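Purine catabolism protein pucG (Bacillus subtilis, PDB 3ISL) catalyses the pyridoxal-phosphate-dependent transamination between (S)-ureidoglycine and glyoxylate, giving oxalurate and glycine in purine catabolism. Local coordinates at residues A64-D68 with Y248-S252; A80-P85 with N241-T245; D87-I93 with A110-E116; C162-L168 with N212-V218. All blocks are in the same frame, centred on the assembly; numbering follows the deposited sequence.

Contact 1 of 4, residues A64-D68 with Y248-S252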
loop_
_atom_site.group_PDB
_atom_site.type_symbol
_atom_site.label_atom_id
_atom_site.label_comp_id
_atom_site.label_asym_id
_atom_site.label_seq_id
_atom_site.Cartn_x
_atom_site.Cartn_y
_atom_site.Cartn_z
ATOM N N ALA A 64 2.101 -11.037 14.130
ATOM C CA ALA A 64 3.177 -10.457 13.331
ATOM C C ALA A 64 2.846 -10.675 11.857
ATOM O O ALA A 64 2.824 -11.792 11.410
ATOM C CB ALA A 64 4.520 -11.078 13.693
ATOM N N TYR A 65 2.580 -9.600 11.136
ATOM C CA TYR A 65 1.978 -9.669 9.797
ATOM C C TYR A 65 2.071 -8.313 9.211
ATOM O O TYR A 65 2.165 -7.346 9.949
ATOM C CB TYR A 65 0.518 -10.196 9.842
ATOM C CG TYR A 65 -0.481 -9.372 10.682
ATOM C CD1 TYR A 65 -0.782 -9.727 12.007
ATOM C CD2 TYR A 65 -1.115 -8.264 10.147
ATOM C CE1 TYR A 65 -1.726 -8.982 12.781
ATOM C CE2 TYR A 65 -2.034 -7.507 10.903
ATOM C CZ TYR A 65 -2.315 -7.873 12.205
ATOM O OH TYR A 65 -3.220 -7.115 12.896
ATOM N N PRO A 66 2.113 -8.204 7.875
ATOM C CA PRO A 66 2.241 -6.859 7.312
ATOM C C PRO A 66 0.875 -6.158 7.098
ATOM O O PRO A 66 -0.123 -6.796 6.938
ATOM C CB PRO A 66 2.874 -7.109 5.930
ATOM C CG PRO A 66 2.491 -8.456 5.590
ATOM C CD PRO A 66 2.250 -9.251 6.856
ATOM N N ILE A 67 0.865 -4.847 7.078
ATOM C CA ILE A 67 -0.325 -4.173 6.596
ATOM C C ILE A 67 0.074 -3.489 5.268
ATOM O O ILE A 67 1.270 -3.211 5.004
ATOM C CB ILE A 67 -0.968 -3.146 7.649
ATOM C CG1 ILE A 67 -0.095 -1.942 7.821
ATOM C CG2 ILE A 67 -1.317 -3.720 9.042
ATOM C CD1 ILE A 67 -0.735 -0.712 7.096
ATOM N N ASP A 68 -0.922 -3.176 4.449
ATOM C CA ASP A 68 -0.634 -2.800 3.078
ATOM C C ASP A 68 -0.655 -1.296 3.156
ATOM O O ASP A 68 -1.696 -0.692 3.377
ATOM C CB ASP A 68 -1.725 -3.369 2.150
ATOM C CG ASP A 68 -1.639 -4.881 1.984
ATOM O OD1 ASP A 68 -2.509 -5.469 1.293
ATOM O OD2 ASP A 68 -0.710 -5.481 2.598
ATOM N N TYR A 248 -9.836 0.654 7.082
ATOM C CA TYR A 248 -8.670 0.027 6.433
ATOM C C TYR A 248 -7.557 -0.294 7.457
ATOM O O TYR A 248 -6.939 -1.370 7.388
ATOM C CB TYR A 248 -8.140 0.921 5.304
ATOM C CG TYR A 248 -7.026 0.343 4.455
ATOM C CD1 TYR A 248 -7.315 -0.521 3.375
ATOM C CD2 TYR A 248 -5.674 0.662 4.732
ATOM C CE1 TYR A 248 -6.305 -1.015 2.570
ATOM C CE2 TYR A 248 -4.633 0.180 3.943
ATOM C CZ TYR A 248 -4.939 -0.669 2.855
ATOM O OH TYR A 248 -3.899 -1.164 2.046
ATOM N N PHE A 249 -7.354 0.593 8.435
ATOM C CA PHE A 249 -6.372 0.359 9.531
ATOM C C PHE A 249 -6.940 -0.354 10.785
ATOM O O PHE A 249 -6.337 -0.300 11.862
ATOM C CB PHE A 249 -5.668 1.692 9.901
ATOM C CG PHE A 249 -4.912 2.342 8.743
ATOM C CD1 PHE A 249 -4.153 1.566 7.842
ATOM C CD2 PHE A 249 -4.973 3.720 8.554
ATOM C CE1 PHE A 249 -3.466 2.159 6.765
ATOM C CE2 PHE A 249 -4.287 4.335 7.483
ATOM C CZ PHE A 249 -3.552 3.545 6.579
ATOM N N ASP A 250 -8.106 -1.019 10.645
ATOM C CA ASP A 250 -8.762 -1.717 11.776
ATOM C C ASP A 250 -8.060 -3.086 12.068
ATOM O O ASP A 250 -8.388 -4.111 11.433
ATOM C CB ASP A 250 -10.279 -1.886 11.503
ATOM C CG ASP A 250 -11.072 -2.455 12.736
ATOM O OD1 ASP A 250 -12.346 -2.378 12.713
ATOM O OD2 ASP A 250 -10.420 -2.950 13.720
ATOM N N LEU A 251 -7.088 -3.095 12.990
ATOM C CA LEU A 251 -6.292 -4.327 13.269
ATOM C C LEU A 251 -7.148 -5.515 13.724
ATOM O O LEU A 251 -6.746 -6.660 13.604
ATOM C CB LEU A 251 -5.155 -4.063 14.297
ATOM C CG LEU A 251 -4.118 -3.014 13.904
ATOM C CD1 LEU A 251 -2.990 -2.988 14.906
ATOM C CD2 LEU A 251 -3.544 -3.196 12.474
ATOM N N SER A 252 -8.316 -5.205 14.294
ATOM C CA SER A 252 -9.304 -6.200 14.749
ATOM C C SER A 252 -9.915 -6.991 13.586
ATOM O O SER A 252 -10.259 -8.165 13.752
ATOM C CB SER A 252 -10.460 -5.523 15.479
ATOM O OG SER A 252 -11.246 -6.515 16.054
#
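I67 lies against two side chains of the 248-252 segment: its CD1 is 4.0 Å from F249 CE1, and its CG2 is 4.1 Å from L251 CD2. Two residues back along the strand, Y65 also points toward L251, with Y65 OH 3.6 Å from L251 O; the hydroxyl itself is hydrogen-bonded to Y211. At the other end, Y248 OH donates a short 2.6 Å hydrogen bond to D68 O, which lies close to the plane of the Y248 ring; the same hydroxyl bonds T70 N of the second subunit. The touching parts, 65-68 and 248-251, run nearly antiparallel (167°). D250 N-caps helix 251-257 through a weak bond from S252 N to D250 OD2 (3.1 Å). The Y248 side chain is about 5 Å from a bound PLP, and F249 stacks on F249 of the second subunit, so this buried contact is part of the dimer interface. Strand 206-211 pairs with strand 63-68, helix 40-56 packs on A64, Y65 and P66, and helix 71-82 covers F249 and L251.

Contact 2 of 4, residues A80-P85 with N241-T245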
loop_
_atom_site.group_PDB
_atom_site.type_symbol
_atom_site.label_atom_id
_atom_site.label_comp_id
_atom_site.label_asym_id
_atom_site.label_seq_id
_atom_site.Cartn_x
_atom_site.Cartn_y
_atom_site.Cartn_z
ATOM N N ALA A 80 -4.195 4.050 15.734
ATOM C CA ALA A 80 -5.654 4.104 15.564
ATOM C C ALA A 80 -6.366 3.021 16.387
ATOM O O ALA A 80 -7.419 3.262 16.973
ATOM C CB ALA A 80 -6.043 3.962 14.067
ATOM N N SER A 81 -5.789 1.836 16.435
ATOM C CA SER A 81 -6.529 0.709 16.986
ATOM C C SER A 81 -6.472 0.727 18.524
ATOM O O SER A 81 -7.310 0.167 19.170
ATOM C CB SER A 81 -5.993 -0.598 16.404
ATOM O OG SER A 81 -4.688 -0.854 16.943
ATOM N N VAL A 82 -5.523 1.470 19.079
ATOM C CA VAL A 82 -5.247 1.459 20.502
ATOM C C VAL A 82 -5.601 2.803 21.220
ATOM O O VAL A 82 -5.552 2.884 22.431
ATOM C CB VAL A 82 -3.780 0.981 20.622
ATOM C CG1 VAL A 82 -2.862 1.975 21.143
ATOM C CG2 VAL A 82 -3.692 -0.486 21.091
ATOM N N ILE A 83 -6.046 3.818 20.458
ATOM C CA ILE A 83 -6.346 5.143 20.974
ATOM C C ILE A 83 -7.792 5.465 20.880
ATOM O O ILE A 83 -8.349 5.435 19.787
ATOM C CB ILE A 83 -5.569 6.248 20.258
ATOM C CG1 ILE A 83 -4.090 6.142 20.655
ATOM C CG2 ILE A 83 -6.114 7.645 20.697
ATOM C CD1 ILE A 83 -3.176 7.057 19.886
ATOM N N GLU A 84 -8.409 5.742 22.024
ATOM C CA GLU A 84 -9.763 6.323 22.061
ATOM C C GLU A 84 -9.625 7.804 22.461
ATOM O O GLU A 84 -8.695 8.157 23.181
ATOM C CB GLU A 84 -10.633 5.588 23.098
ATOM C CG GLU A 84 -11.293 4.271 22.598
ATOM C CD GLU A 84 -11.582 3.297 23.777
ATOM O OE1 GLU A 84 -11.625 3.777 24.925
ATOM O OE2 GLU A 84 -11.727 2.055 23.561
ATOM N N PRO A 85 -10.548 8.674 22.001
ATOM C CA PRO A 85 -10.422 10.078 22.388
ATOM C C PRO A 85 -10.155 10.198 23.880
ATOM O O PRO A 85 -10.700 9.405 24.652
ATOM C CB PRO A 85 -11.829 10.663 22.045
ATOM C CG PRO A 85 -12.186 9.869 20.804
ATOM C CD PRO A 85 -11.754 8.446 21.187
ATOM N N ASN A 241 -17.623 -1.964 21.800
ATOM C CA ASN A 241 -17.396 -0.541 22.100
ATOM C C ASN A 241 -17.123 0.312 20.865
ATOM O O ASN A 241 -17.477 -0.070 19.736
ATOM C CB ASN A 241 -16.233 -0.354 23.087
ATOM C CG ASN A 241 -16.404 -1.146 24.364
ATOM O OD1 ASN A 241 -17.408 -1.830 24.563
ATOM N ND2 ASN A 241 -15.410 -1.066 25.238
ATOM N N ARG A 242 -16.483 1.459 21.102
ATOM C CA ARG A 242 -16.143 2.426 20.058
ATOM C C ARG A 242 -15.200 1.777 19.053
ATOM O O ARG A 242 -14.068 1.404 19.429
ATOM C CB ARG A 242 -15.453 3.644 20.687
ATOM C CG ARG A 242 -15.392 4.933 19.843
ATOM C CD ARG A 242 -14.921 6.116 20.733
ATOM N NE ARG A 242 -14.810 5.711 22.145
ATOM C CZ ARG A 242 -14.656 6.527 23.200
ATOM N NH1 ARG A 242 -14.602 7.851 23.062
ATOM N NH2 ARG A 242 -14.565 6.008 24.418
ATOM N N PRO A 243 -15.663 1.626 17.782
ATOM C CA PRO A 243 -14.799 1.075 16.733
ATOM C C PRO A 243 -13.610 1.995 16.413
ATOM O O PRO A 243 -13.679 3.211 16.621
ATOM C CB PRO A 243 -15.730 0.973 15.510
ATOM C CG PRO A 243 -16.814 2.001 15.740
ATOM C CD PRO A 243 -16.997 2.013 17.260
ATOM N N ILE A 244 -12.525 1.388 15.932
ATOM C CA ILE A 244 -11.381 2.090 15.334
ATOM C C ILE A 244 -11.886 2.909 14.106
ATOM O O ILE A 244 -12.631 2.361 13.243
ATOM C CB ILE A 244 -10.297 1.053 14.959
ATOM C CG1 ILE A 244 -9.767 0.388 16.242
ATOM C CG2 ILE A 244 -9.218 1.652 14.079
ATOM C CD1 ILE A 244 -9.441 -1.104 16.105
ATOM N N THR A 245 -11.507 4.200 14.055
ATOM C CA THR A 245 -12.002 5.180 13.046
ATOM C C THR A 245 -11.684 4.788 11.575
ATOM O O THR A 245 -12.562 4.830 10.686
ATOM C CB THR A 245 -11.514 6.627 13.400
ATOM O OG1 THR A 245 -11.906 6.934 14.746
ATOM C CG2 THR A 245 -12.054 7.717 12.426
HETATM O O HOH W 1 -9.801 4.921 16.627
#
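R242, I244 and E84 carry most of this contact, which joins the end of helix 71-82 and the turn after it to an irregular segment leading toward helix 251-257. I244 points at the last helical turn. Its CG1 sits 3.3 Å from S81 CA, the backbones being close enough here for the CA atoms of S81 and I244 to lie 5.3 Å apart, and its CG2 is 3.9 Å from A80 CB. R242, with the largest covered area, extends over the residues that follow the helix. The CG of E84 lies over one face of its guanidinium, and P85 CD is 3.5 Å from R242 NH1. The salt bridge from E84 OE1 to R242 NH2 is long, 3.7 Å, and the oxygen stands well out of the guanidinium plane, so the attraction is between charges without a directed N-H. A water links the backbones: it donates to A80 O (2.9 Å) and accepts from T245 N (3.2 Å). R222 adds a second tie, bonding to I83 O and R242 O. I244 and T245 reach the second subunit, I244 O bonding to its R107 and T245 packing on its T245. The contact covers a helix C-terminus with an extended loop segment, in the large PLP-binding domain of a fold-type I, class-V aminotransferase, away from the cofactor pocket.

Contact 3 of 4, residues D87-I93 with A110-E116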
loop_
_atom_site.group_PDB
_atom_site.type_symbol
_atom_site.label_atom_id
_atom_site.label_comp_id
_atom_site.label_asym_id
_atom_site.label_seq_id
_atom_site.Cartn_x
_atom_site.Cartn_y
_atom_site.Cartn_z
ATOM N N ASP A 87 -7.605 9.308 25.708
ATOM C CA ASP A 87 -6.434 8.553 26.206
ATOM C C ASP A 87 -5.170 9.441 26.303
ATOM O O ASP A 87 -4.877 10.254 25.426
ATOM C CB ASP A 87 -6.132 7.313 25.357
ATOM C CG ASP A 87 -7.237 6.267 25.438
ATOM O OD1 ASP A 87 -8.007 6.258 26.440
ATOM O OD2 ASP A 87 -7.329 5.454 24.494
ATOM N N ASP A 88 -4.433 9.288 27.390
ATOM C CA ASP A 88 -3.148 9.964 27.542
ATOM C C ASP A 88 -2.054 9.190 26.785
ATOM O O ASP A 88 -1.962 7.973 26.917
ATOM C CB ASP A 88 -2.795 10.019 29.008
ATOM C CG ASP A 88 -3.642 11.021 29.786
ATOM O OD1 ASP A 88 -3.791 12.169 29.340
ATOM O OD2 ASP A 88 -4.091 10.663 30.891
ATOM N N VAL A 89 -1.237 9.908 26.012
ATOM C CA VAL A 89 -0.193 9.317 25.198
ATOM C C VAL A 89 1.072 10.154 25.372
ATOM O O VAL A 89 1.098 11.343 25.063
ATOM C CB VAL A 89 -0.614 9.265 23.683
ATOM C CG1 VAL A 89 0.547 8.724 22.789
ATOM C CG2 VAL A 89 -1.960 8.447 23.452
ATOM N N LEU A 90 2.122 9.503 25.861
ATOM C CA LEU A 90 3.398 10.149 26.116
ATOM C C LEU A 90 4.296 9.891 24.889
ATOM O O LEU A 90 4.536 8.759 24.534
ATOM C CB LEU A 90 4.094 9.492 27.300
ATOM C CG LEU A 90 5.050 10.291 28.203
ATOM C CD1 LEU A 90 6.214 9.441 28.720
ATOM C CD2 LEU A 90 5.473 11.731 27.834
ATOM N N ILE A 91 4.842 10.938 24.313
ATOM C CA ILE A 91 5.689 10.763 23.149
ATOM C C ILE A 91 6.980 11.538 23.388
ATOM O O ILE A 91 6.989 12.758 23.310
ATOM C CB ILE A 91 4.993 11.264 21.879
ATOM C CG1 ILE A 91 3.564 10.688 21.812
ATOM C CG2 ILE A 91 5.826 10.870 20.610
ATOM C CD1 ILE A 91 2.707 11.140 20.602
ATOM N N PRO A 92 8.066 10.830 23.664
ATOM C CA PRO A 92 9.327 11.554 23.769
ATOM C C PRO A 92 9.881 11.713 22.360
ATOM O O PRO A 92 10.134 10.731 21.703
ATOM C CB PRO A 92 10.236 10.622 24.625
ATOM C CG PRO A 92 9.379 9.478 25.081
ATOM C CD PRO A 92 8.207 9.414 24.029
ATOM N N ILE A 93 10.120 12.954 21.953
ATOM C CA ILE A 93 10.493 13.328 20.605
ATOM C C ILE A 93 11.923 13.845 20.512
ATOM O O ILE A 93 12.297 14.801 21.191
ATOM C CB ILE A 93 9.549 14.413 20.146
ATOM C CG1 ILE A 93 8.122 13.832 20.004
ATOM C CG2 ILE A 93 10.005 15.034 18.777
ATOM C CD1 ILE A 93 7.075 14.987 20.089
ATOM N N ALA A 110 -6.330 11.616 21.061
ATOM C CA ALA A 110 -5.485 11.474 22.256
ATOM C C ALA A 110 -5.135 12.820 22.864
ATOM O O ALA A 110 -4.940 13.787 22.147
ATOM C CB ALA A 110 -4.190 10.736 21.915
ATOM N N ASN A 111 -5.049 12.873 24.190
ATOM C CA ASN A 111 -4.349 13.950 24.853
ATOM C C ASN A 111 -2.839 13.620 24.806
ATOM O O ASN A 111 -2.377 12.748 25.516
ATOM C CB ASN A 111 -4.891 14.077 26.287
ATOM C CG ASN A 111 -4.207 15.177 27.117
ATOM O OD1 ASN A 111 -4.415 15.236 28.338
ATOM N ND2 ASN A 111 -3.424 16.064 26.476
ATOM N N VAL A 112 -2.088 14.322 23.962
ATOM C CA VAL A 112 -0.667 14.074 23.805
ATOM C C VAL A 112 0.192 14.815 24.851
ATOM O O VAL A 112 0.070 16.044 25.010
ATOM C CB VAL A 112 -0.209 14.434 22.365
ATOM C CG1 VAL A 112 1.283 14.306 22.208
ATOM C CG2 VAL A 112 -0.883 13.548 21.362
ATOM N N HIS A 113 1.051 14.077 25.558
ATOM C CA HIS A 113 2.106 14.688 26.410
ATOM C C HIS A 113 3.437 14.506 25.668
ATOM O O HIS A 113 3.869 13.350 25.424
ATOM C CB HIS A 113 2.120 14.041 27.814
ATOM C CG HIS A 113 0.772 14.008 28.480
ATOM N ND1 HIS A 113 -0.249 13.157 28.080
ATOM C CD2 HIS A 113 0.283 14.698 29.537
ATOM C CE1 HIS A 113 -1.303 13.328 28.860
ATOM N NE2 HIS A 113 -1.010 14.261 29.746
ATOM N N MET A 114 4.037 15.598 25.190
ATOM C CA MET A 114 5.327 15.440 24.530
ATOM C C MET A 114 6.486 15.870 25.405
ATOM O O MET A 114 6.341 16.774 26.235
ATOM C CB MET A 114 5.379 16.052 23.126
ATOM C CG MET A 114 5.039 17.510 22.961
ATOM S SD MET A 114 4.744 17.829 21.182
ATOM C CE MET A 114 2.988 18.155 21.138
ATOM N N LEU A 115 7.592 15.153 25.306
ATOM C CA LEU A 115 8.856 15.635 25.805
ATOM C C LEU A 115 9.683 15.915 24.553
ATOM O O LEU A 115 9.550 15.184 23.552
ATOM C CB LEU A 115 9.559 14.554 26.609
ATOM C CG LEU A 115 9.113 14.156 28.000
ATOM C CD1 LEU A 115 9.671 12.743 28.312
ATOM C CD2 LEU A 115 9.593 15.217 29.019
ATOM N N GLU A 116 10.544 16.920 24.580
ATOM C CA GLU A 116 11.365 17.193 23.398
ATOM C C GLU A 116 12.791 17.497 23.816
ATOM O O GLU A 116 13.020 18.295 24.722
ATOM C CB GLU A 116 10.806 18.366 22.605
ATOM C CG GLU A 116 9.365 18.178 22.016
ATOM C CD GLU A 116 8.729 19.543 21.653
ATOM O OE1 GLU A 116 8.255 20.264 22.559
ATOM O OE2 GLU A 116 8.719 19.940 20.481
#
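Strands 88-93 and 111-116 are the two strands of a beta-alpha-beta unit, joined through helix 96-107, and they pair in parallel at the edge of the sheet, their axes 4.6 Å apart and crossing at -18°. The ladder starts just before the strand, where D87 O accepts from N111 N (2.9 Å); the carboxylate of D87 turns instead to E84 N and K138. D88 pairs with N111 without using its own backbone N or O across the gap. V89 does both jobs, its N donating to N111 O (3.1 Å) and its O accepting from H113 N (2.8 Å), while V89 CG2 touches A110 CB at 3.5 Å. L90 shares its sheet face with H113 and L115, the face covered by helix 125-135. I91 repeats the pattern of V89: its N donates to H113 O (2.8 Å) and its O accepts from L115 N (3.2 Å), and I91 CD1 meets V112 CG1 at 3.8 Å on the face toward helix 96-107. P92, lacking an amide hydrogen, falls at a position that needs none for this pairing. The ladder closes where I93 N donates to L115 O (2.8 Å). Beside it, I93 CD1 lies 3.6 Å from M114 CB.

Contact 4 of 4, residues C162-L168 with N212-V218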
loop_
_atom_site.group_PDB
_atom_site.type_symbol
_atom_site.label_atom_id
_atom_site.label_comp_id
_atom_site.label_asym_id
_atom_site.label_seq_id
_atom_site.Cartn_x
_atom_site.Cartn_y
_atom_site.Cartn_z
ATOM N N CYS A 162 7.276 0.731 31.244
ATOM C CA CYS A 162 5.915 0.768 30.611
ATOM C C CYS A 162 5.149 -0.434 31.118
ATOM O O CYS A 162 4.014 -0.294 31.566
ATOM C CB CYS A 162 5.957 0.751 29.062
ATOM S SG CYS A 162 6.499 2.317 28.329
ATOM N N ARG A 163 5.808 -1.591 31.146
ATOM C CA ARG A 163 5.208 -2.828 31.652
ATOM C C ARG A 163 4.755 -2.716 33.150
ATOM O O ARG A 163 3.640 -3.076 33.509
ATOM C CB ARG A 163 6.211 -4.008 31.450
ATOM C CG ARG A 163 5.610 -5.433 31.632
ATOM C CD ARG A 163 4.475 -5.749 30.594
ATOM N NE ARG A 163 4.875 -5.508 29.187
ATOM C CZ ARG A 163 5.368 -6.430 28.332
ATOM N NH1 ARG A 163 5.548 -7.701 28.690
ATOM N NH2 ARG A 163 5.677 -6.089 27.097
ATOM N N THR A 164 5.632 -2.242 34.016
ATOM C CA THR A 164 5.256 -2.046 35.423
ATOM C C THR A 164 4.166 -0.991 35.640
ATOM O O THR A 164 3.303 -1.183 36.476
ATOM C CB THR A 164 6.475 -1.826 36.396
ATOM O OG1 THR A 164 6.822 -0.449 36.453
ATOM C CG2 THR A 164 7.680 -2.598 35.999
ATOM N N GLU A 165 4.184 0.093 34.867
ATOM C CA GLU A 165 3.150 1.121 34.944
ATOM C C GLU A 165 1.916 0.803 34.103
ATOM O O GLU A 165 0.986 1.622 34.032
ATOM C CB GLU A 165 3.691 2.506 34.564
ATOM C CG GLU A 165 4.887 2.957 35.412
ATOM C CD GLU A 165 4.509 3.240 36.869
ATOM O OE1 GLU A 165 3.429 3.799 37.149
ATOM O OE2 GLU A 165 5.297 2.872 37.733
ATOM N N ASP A 166 1.928 -0.357 33.440
ATOM C CA ASP A 166 0.784 -0.812 32.653
ATOM C C ASP A 166 0.453 0.206 31.567
ATOM O O ASP A 166 -0.698 0.499 31.302
ATOM C CB ASP A 166 -0.411 -1.169 33.579
ATOM C CG ASP A 166 -1.489 -2.070 32.879
ATOM O OD1 ASP A 166 -1.188 -2.819 31.892
ATOM O OD2 ASP A 166 -2.650 -2.000 33.370
ATOM N N ALA A 167 1.490 0.745 30.921
ATOM C CA ALA A 167 1.357 1.454 29.629
ATOM C C ALA A 167 1.743 0.537 28.435
ATOM O O ALA A 167 2.615 -0.348 28.576
ATOM C CB ALA A 167 2.250 2.744 29.622
ATOM N N LEU A 168 1.149 0.798 27.254
ATOM C CA LEU A 168 1.559 0.125 26.041
ATOM C C LEU A 168 2.728 0.826 25.394
ATOM O O LEU A 168 2.657 2.021 25.126
ATOM C CB LEU A 168 0.393 0.014 25.044
ATOM C CG LEU A 168 -0.890 -0.495 25.708
ATOM C CD1 LEU A 168 -2.024 -0.245 24.711
ATOM C CD2 LEU A 168 -0.711 -2.027 26.037
ATOM N N ASN A 212 1.681 -7.890 21.058
ATOM C CA ASN A 212 1.405 -8.933 22.079
ATOM C C ASN A 212 -0.047 -8.954 22.498
ATOM O O ASN A 212 -0.880 -8.259 21.907
ATOM C CB ASN A 212 2.350 -8.794 23.325
ATOM C CG ASN A 212 2.211 -7.434 24.076
ATOM O OD1 ASN A 212 1.286 -6.664 23.854
ATOM N ND2 ASN A 212 3.143 -7.166 24.971
ATOM N N GLU A 213 -0.354 -9.774 23.510
ATOM C CA GLU A 213 -1.709 -10.019 24.035
ATOM C C GLU A 213 -2.225 -8.778 24.793
ATOM O O GLU A 213 -3.416 -8.462 24.717
ATOM C CB GLU A 213 -1.705 -11.302 24.897
ATOM C CG GLU A 213 -2.722 -11.327 26.065
ATOM C CD GLU A 213 -2.879 -12.716 26.841
ATOM O OE1 GLU A 213 -4.043 -13.176 26.989
ATOM O OE2 GLU A 213 -1.861 -13.321 27.304
ATOM N N ARG A 214 -1.322 -8.035 25.455
ATOM C CA ARG A 214 -1.699 -6.704 26.013
ATOM C C ARG A 214 -2.316 -5.806 24.943
ATOM O O ARG A 214 -3.402 -5.260 25.142
ATOM C CB ARG A 214 -0.521 -5.981 26.689
ATOM C CG ARG A 214 0.081 -6.743 27.876
ATOM C CD ARG A 214 0.393 -5.803 29.069
ATOM N NE ARG A 214 1.471 -4.951 28.683
ATOM C CZ ARG A 214 1.597 -3.668 28.941
ATOM N NH1 ARG A 214 0.752 -3.026 29.699
ATOM N NH2 ARG A 214 2.655 -3.045 28.443
ATOM N N VAL A 215 -1.620 -5.669 23.808
ATOM C CA VAL A 215 -2.152 -4.912 22.638
ATOM C C VAL A 215 -3.429 -5.537 22.045
ATOM O O VAL A 215 -4.408 -4.824 21.793
ATOM C CB VAL A 215 -1.114 -4.632 21.548
ATOM C CG1 VAL A 215 -1.734 -3.777 20.409
ATOM C CG2 VAL A 215 0.033 -3.857 22.139
ATOM N N ALA A 216 -3.438 -6.857 21.912
ATOM C CA ALA A 216 -4.559 -7.542 21.255
ATOM C C ALA A 216 -5.847 -7.416 22.100
ATOM O O ALA A 216 -6.907 -7.132 21.561
ATOM C CB ALA A 216 -4.230 -9.056 20.917
ATOM N N ASP A 217 -5.748 -7.561 23.423
ATOM C CA ASP A 217 -6.954 -7.367 24.273
ATOM C C ASP A 217 -7.585 -5.953 24.185
ATOM O O ASP A 217 -8.811 -5.829 24.243
ATOM C CB ASP A 217 -6.661 -7.743 25.730
ATOM C CG ASP A 217 -6.299 -9.211 25.872
ATOM O OD1 ASP A 217 -5.790 -9.583 26.912
ATOM O OD2 ASP A 217 -6.469 -9.977 24.895
ATOM N N VAL A 218 -6.771 -4.902 24.079
ATOM C CA VAL A 218 -7.305 -3.551 23.896
ATOM C C VAL A 218 -8.010 -3.449 22.527
ATOM O O VAL A 218 -9.034 -2.813 22.424
ATOM C CB VAL A 218 -6.184 -2.496 23.986
ATOM C CG1 VAL A 218 -6.668 -1.131 23.449
ATOM C CG2 VAL A 218 -5.651 -2.389 25.394
#
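The guanidinium of R214 reaches from the first turn of helix 213-220 to the C-terminal end of helix 156-164, where a Schellman motif with D166 at positive phi closes the helix. Its NH2 donates a good hydrogen bond to A167 O (2.7 Å), and NH1 forms a salt bridge to D166 OD1 at 2.9 Å, with weak hydrogen-bond geometry. Both acceptors lie at the edge of the guanidinium; its faces are covered by L168 CD2 and R163 CD. R163 NE comes within 3.4 Å of R214 NH2, two donors and like charges. D190 forms salt bridges to both R214 and R163 and accepts from N212 ND2. N212 also N-caps its own helix, its OD1 accepting from V215 N at 3.1 Å. Apolar cover comes from L168, whose CD1 is 4.3 Å from V218 CG2. The close approach of two arginines is consistent with their charges being offset by the carboxylates of D190 (to both) and D166 (to R214), while A167 O takes up an N-H of R214.

In the fold
Along the chain, contact 1 (64-68 with 248-252) encloses contact 2 (80-85 with 241-245), which in turn encloses contacts 3 and 4, these two following one another in series. Contacts 1 and 3 both reach the same seven-stranded mixed sheet, at its opposite edge strands 63-68 and 111-116, with centres about 24 Å apart. Contact 2 is the hub: its centre lies about 14 to 17 Å from the centres of the others and it touches all three. L251 reaches S81, I83 packs on V89 and A110, and V82 meets L168, V215 and V218. Contacts 1 and 2 also touch the second subunit, whereas contacts 3 and 4 do not.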